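Local coordinates for protein translation initiation factor eIF2B subunit delta (Schizosaccharomyces pombe, PDB 5B04) that serves as a component of the eIF2B complex, which catalyses the exchange of GDP for GTP on the gamma subunit of initiation factor eIF2, at residues G350-A356 and K431-P437; V372-S378 and I440-E446. All blocks are in the same frame, centred on the assembly; numbering follows the deposited sequence.

Contact 1: residues G350-A356 and K431-P437; sequences GALYSRA and KYDVTPP. With PO4 (phosphate ion), chain P.
Y353 and V434 pair across the strands, with V434 CG2 at the edge of the Y353 ring, 3.7 Å from CD1. The other branch, CG1, turns to A351 CB at 4.0 Å. A chi1 of -177°, which sets CG opposite the backbone N, sends the Y353 ring along the partner strand until CZ lies 3.4 Å from Y432 CB. The two tyrosine rings are nearly parallel, planes at 23°, but offset so that one hardly covers the other, centroids 5.1 Å apart; Y353 OH goes on to the carbonyl of Y392. This is an antiparallel pair within the small four-stranded sheet, separate from the Rossmann-like one. L352 and T435 form a hydrogen-bonded pair, with T435 N to L352 O 2.7 Å, and their side chains share the other face, where T358 of helix 358-367 covers them. D433 lies there too, its carboxylate held by S359 and S389. Toward the R355 end the contact turns polar. R355, bent at chi2 and chi3, curls back so that NE donates to K431 O at 2.8 Å, near the guanidinium plane, while NH1 salt-bridges E306. Y432 OH donates at 2.9 Å to O2 of a phosphate, probably from the crystallisation liquor, which S160 N also binds.

Contact 2: residues V372-S378 and I440-E446; sequences VIACCES and ITVCVCE
The side chains of I373 and V442 run alongside each other from the same face, CG1 to CG1 at 3.8 Å, while I373 CG2 reaches across to V444 CG2 at 3.7 Å. With C375 they make the densely packed face of this parallel pair: I257 of helix 231-262 covers C375 and V444, and I373 and V442 also pack against a neighbouring subunit. A374 and C443 project from the other face, where both touch M346. Between the faces the backbones are knitted in parallel register: A374 N binds V442 O at 2.9 Å and V444 N binds A374 O, each nearly in line with its carbonyl. These are adjacent strands in the parallel part of the Rossmann-like sheet. The ends are looser, and T441 and E446 there are partly exposed. T441 OG1, beside its own backbone N (chi1 -68°), accepts from V372 N at 3.2 Å, and V372 O in turn takes both T441 N and V442 N. A valine in place of this threonine would probably leave V372 N without its acceptor, the backbone bonds to V372 O remaining. At the far end the strands have parted, and the E446 carboxylate fills in, OE1 accepting from S378 N at 3.0 Å through its syn lone pair. S378 OG is hydrogen-bonded to R249. Apolar packing thus fills the middle, while side-chain oxygens extend the pairing where backbone partners run out.

In the fold
Following the chain from the N terminus, past the long helices and the first four parallel strands, strand 352-355 is the first of the contact strands met; helix 358-367 leads on to strand 372-375, and a long excursion through strand 395-396 returns along strand 425-435. Contact 1 closes there, across 74 intervening residues. A short turn later strand 442-445 closes contact 2 over 61 residues. The segments alternate, so the two closures cross, neither nesting in the other. Contact 1 belongs to the small antiparallel sheet and contact 2 to the large mixed one; their centres lie about 12 Å apart. I440 bridges them, its CD1 packing 3.8 Å from L352 CB, so the two sheets meet where the chain passes from one to the other.

Contact 1: residues G350-A356 and K431-P437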
ATOM      1  N   GLY G 350       7.222  18.691  -2.684  1.00 58.06           N
ATOM      2  CA  GLY G 350       8.416  18.480  -1.887  1.00 59.17           C
ATOM      3  C   GLY G 350       9.180  17.231  -2.281  1.00 58.62           C
ATOM      4  O   GLY G 350      10.222  16.924  -1.705  1.00 60.37           O
ATOM      5  N   ALA G 351       8.659  16.509  -3.267  1.00 54.94           N
ATOM      6  CA  ALA G 351       9.277  15.264  -3.708  1.00 45.96           C
ATOM      7  C   ALA G 351      10.451  15.520  -4.646  1.00 55.39           C
ATOM      8  O   ALA G 351      10.465  16.503  -5.386  1.00 47.19           O
ATOM      9  CB  ALA G 351       8.248  14.371  -4.382  1.00 59.27           C
ATOM     10  N   LEU G 352      11.431  14.623  -4.608  1.00 58.49           N
ATOM     11  CA  LEU G 352      12.607  14.720  -5.464  1.00 39.74           C
ATOM     12  C   LEU G 352      12.455  13.855  -6.711  1.00 48.61           C
ATOM     13  O   LEU G 352      12.174  12.659  -6.620  1.00 58.99           O
ATOM     14  CB  LEU G 352      13.864  14.316  -4.690  1.00 49.37           C
ATOM     15  CG  LEU G 352      15.133  14.040  -5.501  1.00 53.04           C
ATOM     16  CD1 LEU G 352      15.584  15.283  -6.252  1.00 53.48           C
ATOM     17  CD2 LEU G 352      16.241  13.527  -4.593  1.00 48.85           C
ATOM     18  N   TYR G 353      12.642  14.469  -7.874  1.00 44.15           N
ATOM     19  CA  TYR G 353      12.530  13.768  -9.147  1.00 40.53           C
ATOM     20  C   TYR G 353      13.903  13.615  -9.793  1.00 53.26           C
ATOM     21  O   TYR G 353      14.374  14.514 -10.488  1.00 60.27           O
ATOM     22  CB  TYR G 353      11.572  14.515 -10.081  1.00 49.61           C
ATOM     23  CG  TYR G 353      11.315  13.830 -11.405  1.00 43.35           C
ATOM     24  CD1 TYR G 353      10.373  12.815 -11.514  1.00 56.39           C
ATOM     25  CD2 TYR G 353      11.997  14.214 -12.552  1.00 45.54           C
ATOM     26  CE1 TYR G 353      10.129  12.192 -12.725  1.00 54.12           C
ATOM     27  CE2 TYR G 353      11.760  13.596 -13.765  1.00 48.99           C
ATOM     28  CZ  TYR G 353      10.825  12.588 -13.847  1.00 48.64           C
ATOM     29  OH  TYR G 353      10.591  11.975 -15.056  1.00 53.95           O
ATOM     30  N   SER G 354      14.545  12.475  -9.552  1.00 59.52           N
ATOM     31  CA  SER G 354      15.882  12.227 -10.079  1.00 58.35           C
ATOM     32  C   SER G 354      15.965  10.876 -10.783  1.00 60.10           C
ATOM     33  O   SER G 354      14.951  10.333 -11.217  1.00 61.07           O
ATOM     34  CB  SER G 354      16.920  12.300  -8.958  1.00 57.47           C
ATOM     35  OG  SER G 354      18.229  12.107  -9.464  1.00 75.84           O
ATOM     36  N   ARG G 355      17.178  10.339 -10.888  1.00 70.01           N
ATOM     37  CA  ARG G 355      17.412   9.090 -11.609  1.00 53.67           C
ATOM     38  C   ARG G 355      16.704   7.898 -10.967  1.00 57.88           C
ATOM     39  O   ARG G 355      16.359   7.930  -9.787  1.00 51.11           O
ATOM     40  CB  ARG G 355      18.912   8.814 -11.718  1.00 49.90           C
ATOM     41  CG  ARG G 355      19.656   9.783 -12.628  1.00 62.40           C
ATOM     42  CD  ARG G 355      19.044   9.822 -14.023  1.00 64.91           C
ATOM     43  NE  ARG G 355      18.809   8.485 -14.564  1.00 75.93           N
ATOM     44  CZ  ARG G 355      19.700   7.791 -15.263  1.00 84.92           C
ATOM     45  NH1 ARG G 355      20.897   8.305 -15.513  1.00 76.99           N
ATOM     46  NH2 ARG G 355      19.396   6.581 -15.713  1.00 91.82           N
ATOM     47  N   ALA G 356      16.526   6.844 -11.760  1.00 64.90           N
ATOM     48  CA  ALA G 356      15.622   5.731 -11.455  1.00 53.34           C
ATOM     49  C   ALA G 356      15.800   5.059 -10.090  1.00 62.97           C
ATOM     50  O   ALA G 356      14.831   4.552  -9.524  1.00 70.25           O
ATOM     51  CB  ALA G 356      15.739   4.680 -12.549  1.00 76.38           C
ATOM     52  N   LYS G 431      14.053   5.897 -16.686  1.00 58.18           N
ATOM     53  CA  LYS G 431      15.204   6.747 -16.413  1.00 55.47           C
ATOM     54  C   LYS G 431      15.071   7.474 -15.082  1.00 57.50           C
ATOM     55  O   LYS G 431      16.072   7.775 -14.432  1.00 62.13           O
ATOM     56  CB  LYS G 431      15.405   7.765 -17.538  1.00 56.14           C
ATOM     57  CG  LYS G 431      15.942   7.170 -18.828  1.00 74.43           C
ATOM     58  CD  LYS G 431      16.913   8.124 -19.508  1.00 72.95           C
ATOM     59  CE  LYS G 431      17.554   7.483 -20.729  1.00 93.01           C
ATOM     60  NZ  LYS G 431      18.613   8.346 -21.321  1.00 81.85           N
ATOM     61  N   TYR G 432      13.837   7.748 -14.672  1.00 58.02           N
ATOM     62  CA  TYR G 432      13.621   8.619 -13.523  1.00 56.73           C
ATOM     63  C   TYR G 432      12.805   7.989 -12.399  1.00 57.59           C
ATOM     64  O   TYR G 432      12.371   6.841 -12.491  1.00 58.82           O
ATOM     65  CB  TYR G 432      12.965   9.917 -13.984  1.00 47.11           C
ATOM     66  CG  TYR G 432      13.841  10.690 -14.940  1.00 53.42           C
ATOM     67  CD1 TYR G 432      14.959  11.377 -14.483  1.00 49.56           C
ATOM     68  CD2 TYR G 432      13.567  10.713 -16.301  1.00 49.28           C
ATOM     69  CE1 TYR G 432      15.771  12.076 -15.354  1.00 56.21           C
ATOM     70  CE2 TYR G 432      14.373  11.411 -17.178  1.00 56.99           C
ATOM     71  CZ  TYR G 432      15.474  12.091 -16.699  1.00 60.16           C
ATOM     72  OH  TYR G 432      16.280  12.788 -17.570  1.00 82.75           O
ATOM     73  N   ASP G 433      12.598   8.768 -11.342  1.00 61.77           N
ATOM     74  CA  ASP G 433      12.153   8.227 -10.066  1.00 56.18           C
ATOM     75  C   ASP G 433      11.652   9.326  -9.134  1.00 63.24           C
ATOM     76  O   ASP G 433      12.343  10.320  -8.910  1.00 69.02           O
ATOM     77  CB  ASP G 433      13.310   7.470  -9.418  1.00 59.45           C
ATOM     78  CG  ASP G 433      12.870   6.567  -8.297  1.00 70.58           C
ATOM     79  OD1 ASP G 433      11.662   6.268  -8.201  1.00 98.43           O
ATOM     80  OD2 ASP G 433      13.750   6.139  -7.522  1.00 65.11           O
ATOM     81  N   VAL G 434      10.454   9.145  -8.588  1.00 51.92           N
ATOM     82  CA  VAL G 434       9.880  10.131  -7.678  1.00 54.61           C
ATOM     83  C   VAL G 434      10.110   9.741  -6.222  1.00 58.53           C
ATOM     84  O   VAL G 434       9.512   8.790  -5.719  1.00 62.84           O
ATOM     85  CB  VAL G 434       8.370  10.312  -7.920  1.00 51.57           C
ATOM     86  CG1 VAL G 434       7.787  11.292  -6.911  1.00 51.53           C
ATOM     87  CG2 VAL G 434       8.113  10.788  -9.340  1.00 47.82           C
ATOM     88  N   THR G 435      10.982  10.485  -5.549  1.00 49.80           N
ATOM     89  CA  THR G 435      11.285  10.231  -4.147  1.00 44.11           C
ATOM     90  C   THR G 435      10.413  11.096  -3.242  1.00 53.52           C
ATOM     91  O   THR G 435      10.526  12.320  -3.259  1.00 53.80           O
ATOM     92  CB  THR G 435      12.766  10.501  -3.830  1.00 48.96           C
ATOM     93  OG1 THR G 435      13.591   9.941  -4.859  1.00 49.64           O
ATOM     94  CG2 THR G 435      13.140   9.890  -2.490  1.00 42.54           C
ATOM     95  N   PRO G 436       9.540  10.455  -2.448  1.00 52.36           N
ATOM     96  CA  PRO G 436       8.597  11.132  -1.550  1.00 42.03           C
ATOM     97  C   PRO G 436       9.279  12.104  -0.589  1.00 56.43           C
ATOM     98  O   PRO G 436      10.403  11.846  -0.159  1.00 58.26           O
ATOM     99  CB  PRO G 436       7.943   9.974  -0.782  1.00 52.07           C
ATOM    100  CG  PRO G 436       8.847   8.803  -0.986  1.00 54.92           C
ATOM    101  CD  PRO G 436       9.438   8.991  -2.342  1.00 54.99           C
ATOM    102  N   PRO G 437       8.598  13.214  -0.260  1.00 61.81           N
ATOM    103  CA  PRO G 437       9.122  14.295   0.585  1.00 46.03           C
ATOM    104  C   PRO G 437       9.592  13.821   1.957  1.00 52.95           C
ATOM    105  O   PRO G 437      10.577  14.345   2.479  1.00 62.58           O
ATOM    106  CB  PRO G 437       7.923  15.237   0.727  1.00 49.85           C
ATOM    107  CG  PRO G 437       7.094  14.971  -0.474  1.00 44.28           C
ATOM    108  CD  PRO G 437       7.236  13.507  -0.737  1.00 53.13           C
TER
HETATM  109  P   PO4 P 502      19.260  14.125 -15.300  1.00102.99           P
HETATM  110  O1  PO4 P 502      18.806  13.629 -13.948  1.00 67.20           O
HETATM  111  O2  PO4 P 502      18.062  14.559 -16.109  1.00 62.30           O
HETATM  112  O3  PO4 P 502      20.192  15.299 -15.114  1.00 97.95           O
HETATM  113  O4  PO4 P 502      19.985  13.018 -16.028  1.00104.46           O

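Contact 2: residues V372-S378 and I440-E446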
ATOM      1  N   VAL G 372      19.259  12.500   4.156  1.00 52.54           N
ATOM      2  CA  VAL G 372      19.171  12.575   2.704  1.00 56.96           C
ATOM      3  C   VAL G 372      19.204  14.032   2.259  1.00 55.93           C
ATOM      4  O   VAL G 372      18.282  14.798   2.537  1.00 61.71           O
ATOM      5  CB  VAL G 372      17.896  11.898   2.176  1.00 52.03           C
ATOM      6  CG1 VAL G 372      17.741  12.145   0.685  1.00 38.04           C
ATOM      7  CG2 VAL G 372      17.925  10.407   2.477  1.00 51.45           C
ATOM      8  N   ILE G 373      20.275  14.411   1.571  1.00 46.48           N
ATOM      9  CA  ILE G 373      20.491  15.802   1.196  1.00 49.37           C
ATOM     10  C   ILE G 373      20.335  16.020  -0.305  1.00 58.93           C
ATOM     11  O   ILE G 373      21.169  15.579  -1.097  1.00 66.01           O
ATOM     12  CB  ILE G 373      21.887  16.278   1.636  1.00 49.00           C
ATOM     13  CG1 ILE G 373      22.068  16.054   3.140  1.00 56.33           C
ATOM     14  CG2 ILE G 373      22.092  17.739   1.274  1.00 46.19           C
ATOM     15  CD1 ILE G 373      23.446  16.401   3.650  1.00 51.20           C
ATOM     16  N   ALA G 374      19.264  16.707  -0.688  1.00 51.99           N
ATOM     17  CA  ALA G 374      18.992  16.987  -2.092  1.00 50.62           C
ATOM     18  C   ALA G 374      19.607  18.314  -2.523  1.00 61.42           C
ATOM     19  O   ALA G 374      19.329  19.359  -1.935  1.00 76.58           O
ATOM     20  CB  ALA G 374      17.493  16.993  -2.349  1.00 54.36           C
ATOM     21  N   CYS G 375      20.447  18.263  -3.552  1.00 50.89           N
ATOM     22  CA  CYS G 375      21.091  19.461  -4.080  1.00 63.29           C
ATOM     23  C   CYS G 375      20.533  19.813  -5.453  1.00 70.22           C
ATOM     24  O   CYS G 375      20.845  19.157  -6.447  1.00 79.68           O
ATOM     25  CB  CYS G 375      22.605  19.265  -4.161  1.00 45.96           C
ATOM     26  SG  CYS G 375      23.386  18.886  -2.578  1.00 65.15           S
ATOM     27  N   CYS G 376      19.708  20.852  -5.505  1.00 59.96           N
ATOM     28  CA  CYS G 376      19.050  21.233  -6.747  1.00 78.78           C
ATOM     29  C   CYS G 376      19.006  22.745  -6.931  1.00 76.38           C
ATOM     30  O   CYS G 376      18.663  23.482  -6.008  1.00 58.35           O
ATOM     31  CB  CYS G 376      17.632  20.660  -6.788  1.00 58.59           C
ATOM     32  SG  CYS G 376      16.767  20.890  -8.356  1.00 77.81           S
ATOM     33  N   GLU G 377      19.360  23.199  -8.129  1.00 79.25           N
ATOM     34  CA  GLU G 377      19.252  24.610  -8.474  1.00 68.03           C
ATOM     35  C   GLU G 377      17.782  25.017  -8.529  1.00 71.03           C
ATOM     36  O   GLU G 377      16.918  24.196  -8.842  1.00 71.93           O
ATOM     37  CB  GLU G 377      19.944  24.895  -9.810  1.00 73.30           C
ATOM     38  CG  GLU G 377      21.470  24.796  -9.776  1.00 79.90           C
ATOM     39  CD  GLU G 377      21.988  23.368  -9.844  1.00 80.27           C
ATOM     40  OE1 GLU G 377      23.194  23.189 -10.117  1.00 78.12           O
ATOM     41  OE2 GLU G 377      21.200  22.425  -9.624  1.00 78.51           O
ATOM     42  N   SER G 378      17.501  26.279  -8.221  1.00 83.60           N
ATOM     43  CA  SER G 378      16.125  26.754  -8.091  1.00 81.58           C
ATOM     44  C   SER G 378      15.337  26.682  -9.395  1.00 76.39           C
ATOM     45  O   SER G 378      14.136  26.412  -9.383  1.00 70.80           O
ATOM     46  CB  SER G 378      16.106  28.192  -7.571  1.00 69.88           C
ATOM     47  OG  SER G 378      16.772  29.065  -8.467  1.00 81.23           O
ATOM     48  N   ILE G 440      13.246  12.895   2.080  1.00 50.61           N
ATOM     49  CA  ILE G 440      14.259  13.933   1.913  1.00 41.96           C
ATOM     50  C   ILE G 440      14.404  14.724   3.209  1.00 42.61           C
ATOM     51  O   ILE G 440      13.431  15.281   3.719  1.00 77.34           O
ATOM     52  CB  ILE G 440      13.923  14.901   0.754  1.00 48.42           C
ATOM     53  CG1 ILE G 440      14.296  14.284  -0.596  1.00 62.65           C
ATOM     54  CG2 ILE G 440      14.672  16.214   0.919  1.00 50.66           C
ATOM     55  CD1 ILE G 440      13.306  13.266  -1.115  1.00 64.92           C
ATOM     56  N   THR G 441      15.619  14.758   3.744  1.00 46.40           N
ATOM     57  CA  THR G 441      15.888  15.464   4.991  1.00 55.59           C
ATOM     58  C   THR G 441      15.962  16.971   4.770  1.00 55.16           C
ATOM     59  O   THR G 441      15.334  17.747   5.491  1.00 60.62           O
ATOM     60  CB  THR G 441      17.200  14.982   5.639  1.00 55.60           C
ATOM     61  OG1 THR G 441      17.043  13.632   6.094  1.00 50.80           O
ATOM     62  CG2 THR G 441      17.571  15.864   6.820  1.00 57.29           C
ATOM     63  N   VAL G 442      16.728  17.378   3.764  1.00 50.81           N
ATOM     64  CA  VAL G 442      16.932  18.794   3.483  1.00 60.09           C
ATOM     65  C   VAL G 442      17.145  19.030   1.988  1.00 56.06           C
ATOM     66  O   VAL G 442      17.728  18.197   1.294  1.00 67.34           O
ATOM     67  CB  VAL G 442      18.138  19.350   4.283  1.00 65.85           C
ATOM     68  CG1 VAL G 442      19.419  18.623   3.902  1.00 60.53           C
ATOM     69  CG2 VAL G 442      18.286  20.853   4.082  1.00 61.80           C
ATOM     70  N   CYS G 443      16.648  20.158   1.492  1.00 61.55           N
ATOM     71  CA  CYS G 443      16.894  20.562   0.115  1.00 64.61           C
ATOM     72  C   CYS G 443      17.869  21.733   0.076  1.00 71.26           C
ATOM     73  O   CYS G 443      17.602  22.792   0.645  1.00 78.18           O
ATOM     74  CB  CYS G 443      15.588  20.939  -0.584  1.00 59.01           C
ATOM     75  SG  CYS G 443      15.807  21.561  -2.267  1.00 67.34           S
ATOM     76  N   VAL G 444      18.999  21.540  -0.595  1.00 64.27           N
ATOM     77  CA  VAL G 444      20.017  22.580  -0.677  1.00 61.14           C
ATOM     78  C   VAL G 444      20.010  23.265  -2.040  1.00 69.68           C
ATOM     79  O   VAL G 444      20.482  22.706  -3.030  1.00 73.56           O
ATOM     80  CB  VAL G 444      21.425  22.017  -0.406  1.00 56.05           C
ATOM     81  CG1 VAL G 444      22.471  23.114  -0.539  1.00 62.26           C
ATOM     82  CG2 VAL G 444      21.485  21.387   0.975  1.00 58.60           C
ATOM     83  N   CYS G 445      19.463  24.474  -2.080  1.00 67.12           N
ATOM     84  CA  CYS G 445      19.495  25.295  -3.284  1.00 71.72           C
ATOM     85  C   CYS G 445      20.312  26.553  -3.018  1.00 65.38           C
ATOM     86  O   CYS G 445      20.995  26.648  -1.998  1.00 70.59           O
ATOM     87  CB  CYS G 445      18.079  25.653  -3.737  1.00 67.57           C
ATOM     88  SG  CYS G 445      17.069  26.457  -2.477  1.00 73.90           S
ATOM     89  N   GLU G 446      20.248  27.518  -3.930  1.00 65.32           N
ATOM     90  CA  GLU G 446      20.989  28.762  -3.750  1.00 74.35           C
ATOM     91  C   GLU G 446      20.254  29.702  -2.797  1.00 82.16           C
ATOM     92  O   GLU G 446      20.774  30.756  -2.429  1.00 84.57           O
ATOM     93  CB  GLU G 446      21.238  29.454  -5.092  1.00 60.64           C
ATOM     94  CG  GLU G 446      19.994  29.993  -5.773  1.00 67.44           C
ATOM     95  CD  GLU G 446      19.331  28.973  -6.672  1.00 57.61           C
ATOM     96  OE1 GLU G 446      19.068  27.845  -6.206  1.00 75.19           O
ATOM     97  OE2 GLU G 446      19.079  29.297  -7.853  1.00 64.98           O
TER